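PDB 5Y5A: KLLA0F20702p from Kluyveromyces lactis, which is the yeast telomerase subunit Est1, which probably helps bring telomerase to chromosome ends by binding the telomere protein Cdc13. Local coordinates for residues Y91-V105 / S198-Y212. Numbering follows the deposited sequence.
Sequences YPIFKYFQNWRNRNV and SQRYKIIMEHLSDRY
Arg101 reaches from helix 91-105 past the last turn of helix 198-206 and grips Asp210 in the loop beyond it. The two form a salt bridge in which both terminal nitrogens close on one oxygen, Arg101 NH2 to Asp210 OD1 2.9 Å; NH1 meets the syn lone pair of Asp210 OD1, whereas NH2 approaches from above the carboxylate plane. The long, extended arginine suits this span, CG lying anti to the backbone N (chi1 178°), and its planar guanidinium can present both NH1 and NH2 to one oxygen. Arg101 NE makes a weak hydrogen bond to Ile204 O at 3.0 Å. Ile204 CG2 lies over one face of the guanidinium, an apolar cover that leaves the edge for polar partners. Cutting Arg101 back to alanine is likely to leave the Asp210 carboxylate without its charged mate and the segment after helix 198-206 less firmly tied. Nearer the N-terminal ends of the two segments, Phe94 and Tyr201 pack with nearly parallel planes, 6° apart, but slid so that the rings barely overlap. Each instead sets its CB over the other's face, Phe94 CB standing 3.8 Å from the Tyr201 ring centroid. Between this pair and the arginine, flexible Met205 bends at chi2 to lay its SD 3.4 Å from Phe97 O and its methyl against the backbone of Gln98. In the next shell, Ser198 OG beside the Phe94 ring is held by Tyr194 O, and Phe97 packs on Leu119 and Leu123 of helix 113-144, whose Asn120 bonds Met205 O. The two helical segments, near-parallel at 20° with axes 10.6 Å apart, belong to the Est1 family region (clan TPR) in the N-terminal part of the protein, consistent with a TPR-like alpha-helical array.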
loop_
_atom_site.group_PDB
_atom_site.type_symbol
_atom_site.label_atom_id
_atom_site.label_comp_id
_atom_site.label_asym_id
_atom_site.label_seq_id
_atom_site.Cartn_x
_atom_site.Cartn_y
_atom_site.Cartn_z
ATOM N N TYR A 91 -22.556 4.529 -6.650
ATOM C CA TYR A 91 -22.454 3.193 -6.062
ATOM C C TYR A 91 -23.757 2.384 -6.163
ATOM O O TYR A 91 -23.711 1.210 -6.533
ATOM C CB TYR A 91 -22.017 3.242 -4.594
ATOM C CG TYR A 91 -21.970 1.861 -3.984
ATOM C CD1 TYR A 91 -20.892 1.016 -4.218
ATOM C CD2 TYR A 91 -23.018 1.386 -3.204
ATOM C CE1 TYR A 91 -20.851 -0.256 -3.680
ATOM C CE2 TYR A 91 -22.986 0.115 -2.663
ATOM C CZ TYR A 91 -21.902 -0.701 -2.901
ATOM O OH TYR A 91 -21.870 -1.963 -2.360
ATOM N N PRO A 92 -24.915 2.990 -5.825
ATOM C CA PRO A 92 -26.135 2.176 -5.914
ATOM C C PRO A 92 -26.453 1.715 -7.335
ATOM O O PRO A 92 -27.023 0.639 -7.509
ATOM C CB PRO A 92 -27.225 3.118 -5.391
ATOM C CG PRO A 92 -26.665 4.480 -5.541
ATOM C CD PRO A 92 -25.206 4.328 -5.278
ATOM N N ILE A 93 -26.089 2.515 -8.331
ATOM C CA ILE A 93 -26.237 2.100 -9.721
ATOM C C ILE A 93 -25.318 0.919 -10.029
ATOM O O ILE A 93 -25.765 -0.106 -10.537
ATOM C CB ILE A 93 -25.922 3.244 -10.698
ATOM C CG1 ILE A 93 -26.928 4.384 -10.539
ATOM C CG2 ILE A 93 -25.943 2.737 -12.130
ATOM C CD1 ILE A 93 -26.605 5.601 -11.387
ATOM N N PHE A 94 -24.035 1.072 -9.709
ATOM C CA PHE A 94 -23.043 0.042 -9.996
ATOM C C PHE A 94 -23.348 -1.267 -9.275
ATOM O O PHE A 94 -23.118 -2.350 -9.811
ATOM C CB PHE A 94 -21.653 0.536 -9.621
ATOM C CG PHE A 94 -21.010 1.379 -10.679
ATOM C CD1 PHE A 94 -20.956 0.940 -11.994
ATOM C CD2 PHE A 94 -20.467 2.616 -10.366
ATOM C CE1 PHE A 94 -20.362 1.715 -12.980
ATOM C CE2 PHE A 94 -19.872 3.402 -11.349
ATOM C CZ PHE A 94 -19.822 2.949 -12.657
ATOM N N LYS A 95 -23.870 -1.156 -8.059
ATOM C CA LYS A 95 -24.267 -2.324 -7.286
ATOM C C LYS A 95 -25.363 -3.110 -8.003
ATOM O O LYS A 95 -25.325 -4.339 -8.042
ATOM C CB LYS A 95 -24.734 -1.905 -5.890
ATOM C CG LYS A 95 -25.084 -3.064 -4.971
ATOM C CD LYS A 95 -25.303 -2.588 -3.544
ATOM C CE LYS A 95 -25.854 -3.699 -2.667
ATOM N NZ LYS A 95 -26.226 -3.193 -1.317
ATOM N N TYR A 96 -26.326 -2.396 -8.581
ATOM C CA TYR A 96 -27.450 -3.034 -9.267
ATOM C C TYR A 96 -26.985 -3.820 -10.483
ATOM O O TYR A 96 -27.506 -4.895 -10.773
ATOM C CB TYR A 96 -28.493 -1.993 -9.684
ATOM C CG TYR A 96 -29.658 -2.568 -10.465
ATOM C CD1 TYR A 96 -30.721 -3.181 -9.815
ATOM C CD2 TYR A 96 -29.696 -2.493 -11.856
ATOM C CE1 TYR A 96 -31.790 -3.709 -10.525
ATOM C CE2 TYR A 96 -30.760 -3.016 -12.575
ATOM C CZ TYR A 96 -31.803 -3.624 -11.904
ATOM O OH TYR A 96 -32.865 -4.147 -12.611
ATOM N N PHE A 97 -26.008 -3.275 -11.198
ATOM C CA PHE A 97 -25.418 -3.967 -12.337
ATOM C C PHE A 97 -24.633 -5.203 -11.899
ATOM O O PHE A 97 -24.556 -6.190 -12.636
ATOM C CB PHE A 97 -24.515 -3.017 -13.124
ATOM C CG PHE A 97 -25.267 -2.078 -14.015
ATOM C CD1 PHE A 97 -25.943 -0.994 -13.488
ATOM C CD2 PHE A 97 -25.301 -2.282 -15.382
ATOM C CE1 PHE A 97 -26.643 -0.133 -14.309
ATOM C CE2 PHE A 97 -26.000 -1.427 -16.208
ATOM C CZ PHE A 97 -26.670 -0.349 -15.671
ATOM N N GLN A 98 -24.118 -5.170 -10.684
ATOM C CA GLN A 98 -23.388 -6.291 -10.140
ATOM C C GLN A 98 -24.379 -7.394 -9.855
ATOM O O GLN A 98 -24.268 -8.482 -10.378
ATOM C CB GLN A 98 -22.671 -5.876 -8.862
ATOM C CG GLN A 98 -21.769 -6.938 -8.277
ATOM C CD GLN A 98 -20.592 -7.261 -9.159
ATOM O OE1 GLN A 98 -19.728 -6.435 -9.370
ATOM N NE2 GLN A 98 -20.549 -8.478 -9.665
ATOM N N ASN A 99 -25.355 -7.095 -9.020
ATOM C CA ASN A 99 -26.407 -8.053 -8.674
ATOM C C ASN A 99 -26.999 -8.712 -9.903
ATOM O O ASN A 99 -27.219 -9.924 -9.939
ATOM C CB ASN A 99 -27.523 -7.366 -7.887
ATOM C CG ASN A 99 -27.062 -6.878 -6.535
ATOM O OD1 ASN A 99 -25.865 -6.700 -6.303
ATOM N ND2 ASN A 99 -28.011 -6.661 -5.630
ATOM N N TRP A 100 -27.251 -7.895 -10.914
ATOM C CA TRP A 100 -27.829 -8.377 -12.149
ATOM C C TRP A 100 -26.836 -9.255 -12.908
ATOM O O TRP A 100 -27.210 -10.301 -13.429
ATOM C CB TRP A 100 -28.281 -7.204 -13.012
ATOM C CG TRP A 100 -29.625 -7.411 -13.616
ATOM C CD1 TRP A 100 -30.816 -6.889 -13.185
ATOM C CD2 TRP A 100 -29.931 -8.212 -14.757
ATOM N NE1 TRP A 100 -31.836 -7.311 -13.993
ATOM C CE2 TRP A 100 -31.319 -8.125 -14.968
ATOM C CE3 TRP A 100 -29.163 -8.992 -15.628
ATOM C CZ2 TRP A 100 -31.950 -8.787 -16.007
ATOM C CZ3 TRP A 100 -29.790 -9.645 -16.649
ATOM C CH2 TRP A 100 -31.166 -9.538 -16.831
ATOM N N ARG A 101 -25.574 -8.831 -12.976
ATOM C CA ARG A 101 -24.543 -9.634 -13.634
ATOM C C ARG A 101 -24.432 -11.005 -12.986
ATOM O O ARG A 101 -24.159 -12.007 -13.651
ATOM C CB ARG A 101 -23.181 -8.941 -13.583
ATOM C CG ARG A 101 -22.064 -9.763 -14.221
ATOM C CD ARG A 101 -20.684 -9.266 -13.817
ATOM N NE ARG A 101 -19.620 -10.001 -14.497
ATOM C CZ ARG A 101 -19.010 -11.071 -13.994
ATOM N NH1 ARG A 101 -19.359 -11.536 -12.799
ATOM N NH2 ARG A 101 -18.054 -11.675 -14.691
ATOM N N ASN A 102 -24.649 -11.043 -11.679
ATOM C CA ASN A 102 -24.596 -12.293 -10.946
ATOM C C ASN A 102 -25.855 -13.135 -11.148
ATOM O O ASN A 102 -25.911 -14.283 -10.711
ATOM C CB ASN A 102 -24.360 -12.014 -9.466
ATOM C CG ASN A 102 -23.074 -11.250 -9.223
ATOM O OD1 ASN A 102 -22.131 -11.328 -10.014
ATOM N ND2 ASN A 102 -23.032 -10.504 -8.130
ATOM N N ARG A 103 -26.861 -12.570 -11.813
ATOM C CA ARG A 103 -28.003 -13.361 -12.270
ATOM C C ARG A 103 -27.591 -14.172 -13.490
ATOM O O ARG A 103 -28.108 -15.260 -13.734
ATOM C CB ARG A 103 -29.204 -12.482 -12.626
ATOM C CG ARG A 103 -30.275 -12.364 -11.558
ATOM C CD ARG A 103 -31.649 -12.298 -12.215
ATOM N NE ARG A 103 -32.731 -12.077 -11.260
ATOM C CZ ARG A 103 -34.019 -12.056 -11.590
ATOM N NH1 ARG A 103 -34.942 -11.848 -10.663
ATOM N NH2 ARG A 103 -34.382 -12.243 -12.852
ATOM N N ASN A 104 -26.654 -13.618 -14.252
ATOM C CA ASN A 104 -26.150 -14.242 -15.469
ATOM C C ASN A 104 -25.288 -15.471 -15.181
ATOM O O ASN A 104 -25.463 -16.520 -15.803
ATOM C CB ASN A 104 -25.353 -13.214 -16.278
ATOM C CG ASN A 104 -25.077 -13.663 -17.702
ATOM O OD1 ASN A 104 -24.928 -14.853 -17.982
ATOM N ND2 ASN A 104 -25.002 -12.700 -18.612
ATOM N N VAL A 105 -24.360 -15.333 -14.239
ATOM C CA VAL A 105 -23.390 -16.385 -13.939
ATOM C C VAL A 105 -24.009 -17.532 -13.123
ATOM O O VAL A 105 -23.445 -18.625 -13.041
ATOM C CB VAL A 105 -22.170 -15.804 -13.184
ATOM C CG1 VAL A 105 -21.210 -16.910 -12.757
ATOM C CG2 VAL A 105 -21.444 -14.797 -14.061
ATOM N N SER A 198 -15.128 3.068 -10.890
ATOM C CA SER A 198 -16.061 2.968 -12.009
ATOM C C SER A 198 -15.471 2.104 -13.113
ATOM O O SER A 198 -16.146 1.237 -13.658
ATOM C CB SER A 198 -16.409 4.351 -12.555
ATOM O OG SER A 198 -16.952 5.169 -11.539
ATOM N N GLN A 199 -14.203 2.353 -13.427
ATOM C CA GLN A 199 -13.474 1.577 -14.421
ATOM C C GLN A 199 -13.396 0.103 -14.045
ATOM O O GLN A 199 -13.507 -0.766 -14.911
ATOM C CB GLN A 199 -12.063 2.135 -14.603
ATOM C CG GLN A 199 -12.016 3.440 -15.350
ATOM C CD GLN A 199 -12.526 3.294 -16.761
ATOM O OE1 GLN A 199 -12.276 2.283 -17.421
ATOM N NE2 GLN A 199 -13.259 4.296 -17.231
ATOM N N ARG A 200 -13.187 -0.178 -12.759
ATOM C CA ARG A 200 -13.134 -1.561 -12.308
ATOM C C ARG A 200 -14.482 -2.226 -12.546
ATOM O O ARG A 200 -14.556 -3.327 -13.089
ATOM C CB ARG A 200 -12.757 -1.661 -10.830
ATOM C CG ARG A 200 -12.611 -3.106 -10.370
ATOM C CD ARG A 200 -12.258 -3.223 -8.899
ATOM N NE ARG A 200 -13.223 -2.532 -8.055
ATOM C CZ ARG A 200 -14.438 -2.993 -7.769
ATOM N NH1 ARG A 200 -15.244 -2.282 -6.991
ATOM N NH2 ARG A 200 -14.849 -4.156 -8.260
ATOM N N TYR A 201 -15.544 -1.542 -12.140
ATOM C CA TYR A 201 -16.901 -2.040 -12.321
ATOM C C TYR A 201 -17.231 -2.296 -13.789
ATOM O O TYR A 201 -17.893 -3.280 -14.123
ATOM C CB TYR A 201 -17.911 -1.057 -11.738
ATOM C CG TYR A 201 -18.235 -1.289 -10.285
ATOM C CD1 TYR A 201 -18.961 -2.405 -9.888
ATOM C CD2 TYR A 201 -17.835 -0.382 -9.310
ATOM C CE1 TYR A 201 -19.272 -2.621 -8.555
ATOM C CE2 TYR A 201 -18.142 -0.588 -7.972
ATOM C CZ TYR A 201 -18.861 -1.709 -7.600
ATOM O OH TYR A 201 -19.168 -1.915 -6.273
ATOM N N LYS A 202 -16.784 -1.426 -14.664
ATOM C CA LYS A 202 -17.074 -1.605 -16.057
ATOM C C LYS A 202 -16.406 -2.841 -16.581
ATOM O O LYS A 202 -17.031 -3.650 -17.230
ATOM C CB LYS A 202 -16.627 -0.400 -16.868
ATOM C CG LYS A 202 -16.830 -0.570 -18.361
ATOM C CD LYS A 202 -16.340 0.628 -19.146
ATOM C CE LYS A 202 -16.268 0.319 -20.628
ATOM N NZ LYS A 202 -15.136 1.008 -21.281
ATOM N N ILE A 203 -15.124 -2.977 -16.295
ATOM C CA ILE A 203 -14.349 -4.128 -16.753
ATOM C C ILE A 203 -15.004 -5.446 -16.350
ATOM O O ILE A 203 -15.095 -6.378 -17.152
ATOM C CB ILE A 203 -12.928 -4.072 -16.207
ATOM C CG1 ILE A 203 -12.138 -3.006 -16.962
ATOM C CG2 ILE A 203 -12.242 -5.424 -16.327
ATOM C CD1 ILE A 203 -10.888 -2.589 -16.254
ATOM N N ILE A 204 -15.483 -5.507 -15.112
ATOM C CA ILE A 204 -16.191 -6.683 -14.624
ATOM C C ILE A 204 -17.454 -6.974 -15.450
ATOM O O ILE A 204 -17.710 -8.122 -15.825
ATOM C CB ILE A 204 -16.552 -6.516 -13.139
ATOM C CG1 ILE A 204 -15.277 -6.596 -12.299
ATOM C CG2 ILE A 204 -17.555 -7.577 -12.699
ATOM C CD1 ILE A 204 -15.402 -5.978 -10.938
ATOM N N MET A 205 -18.226 -5.957 -15.761
ATOM C CA MET A 205 -19.415 -6.188 -16.539
ATOM C C MET A 205 -19.064 -6.563 -17.971
ATOM O O MET A 205 -19.671 -7.431 -18.548
ATOM C CB MET A 205 -20.296 -4.956 -16.501
ATOM C CG MET A 205 -20.522 -4.425 -15.107
ATOM S SD MET A 205 -21.685 -5.425 -14.207
ATOM C CE MET A 205 -21.215 -5.103 -12.533
ATOM N N GLU A 206 -18.063 -5.904 -18.525
ATOM C CA GLU A 206 -17.661 -6.147 -19.903
ATOM C C GLU A 206 -17.007 -7.510 -20.098
ATOM O O GLU A 206 -16.710 -7.906 -21.228
ATOM C CB GLU A 206 -16.702 -5.054 -20.373
ATOM C CG GLU A 206 -17.368 -3.731 -20.676
ATOM C CD GLU A 206 -16.414 -2.751 -21.321
ATOM O OE1 GLU A 206 -15.195 -2.861 -21.072
ATOM O OE2 GLU A 206 -16.880 -1.881 -22.084
ATOM N N HIS A 207 -16.782 -8.227 -19.001
ATOM C CA HIS A 207 -16.141 -9.535 -19.077
ATOM C C HIS A 207 -17.150 -10.678 -19.169
ATOM O O HIS A 207 -18.197 -10.652 -18.516
ATOM C CB HIS A 207 -15.221 -9.745 -17.874
ATOM C CG HIS A 207 -13.777 -9.876 -18.243
ATOM N ND1 HIS A 207 -13.063 -11.037 -18.051
ATOM C CD2 HIS A 207 -12.919 -8.990 -18.804
ATOM C CE1 HIS A 207 -11.821 -10.861 -18.473
ATOM N NE2 HIS A 207 -11.709 -9.629 -18.932
ATOM N N LEU A 208 -16.835 -11.679 -19.954
ATOM C CA LEU A 208 -17.741 -12.785 -20.083
ATOM C C LEU A 208 -17.599 -13.733 -18.921
ATOM O O LEU A 208 -18.586 -14.127 -18.322
ATOM C CB LEU A 208 -17.459 -13.521 -21.376
ATOM C CG LEU A 208 -16.025 -13.979 -21.456
ATOM C CD1 LEU A 208 -16.010 -15.469 -21.191
ATOM C CD2 LEU A 208 -15.466 -13.631 -22.819
ATOM N N SER A 209 -16.368 -14.093 -18.597
ATOM C CA SER A 209 -16.124 -15.026 -17.506
ATOM C C SER A 209 -15.578 -14.313 -16.277
ATOM O O SER A 209 -15.346 -13.102 -16.297
ATOM C CB SER A 209 -15.147 -16.118 -17.944
ATOM O OG SER A 209 -14.864 -17.008 -16.876
ATOM N N ASP A 210 -15.374 -15.074 -15.208
ATOM C CA ASP A 210 -14.748 -14.542 -14.009
ATOM C C ASP A 210 -13.251 -14.822 -14.054
ATOM O O ASP A 210 -12.558 -14.726 -13.043
ATOM C CB ASP A 210 -15.392 -15.134 -12.754
ATOM C CG ASP A 210 -16.799 -14.604 -12.519
ATOM O OD1 ASP A 210 -16.997 -13.376 -12.636
ATOM O OD2 ASP A 210 -17.707 -15.410 -12.226
ATOM N N ARG A 211 -12.770 -15.172 -15.246
ATOM C CA ARG A 211 -11.340 -15.295 -15.517
ATOM C C ARG A 211 -10.780 -13.964 -16.005
ATOM O O ARG A 211 -11.228 -13.442 -17.025
ATOM C CB ARG A 211 -11.069 -16.369 -16.570
ATOM C CG ARG A 211 -11.548 -17.763 -16.229
ATOM C CD ARG A 211 -11.148 -18.720 -17.340
ATOM N NE ARG A 211 -11.580 -20.091 -17.089
ATOM C CZ ARG A 211 -11.316 -21.113 -17.895
ATOM N NH1 ARG A 211 -10.618 -20.918 -19.007
ATOM N NH2 ARG A 211 -11.746 -22.332 -17.593
ATOM N N TYR A 212 -9.795 -13.426 -15.292
ATOM C CA TYR A 212 -9.185 -12.153 -15.672
ATOM C C TYR A 212 -7.658 -12.232 -15.712
ATOM O O TYR A 212 -7.021 -12.569 -14.711
ATOM C CB TYR A 212 -9.587 -11.037 -14.703
ATOM C CG TYR A 212 -11.072 -10.834 -14.478
ATOM C CD1 TYR A 212 -11.755 -11.575 -13.527
ATOM C CD2 TYR A 212 -11.779 -9.865 -15.183
ATOM C CE1 TYR A 212 -13.103 -11.378 -13.297
ATOM C CE2 TYR A 212 -13.131 -9.663 -14.966
ATOM C CZ TYR A 212 -13.787 -10.423 -14.018
ATOM O OH TYR A 212 -15.131 -10.235 -13.781
#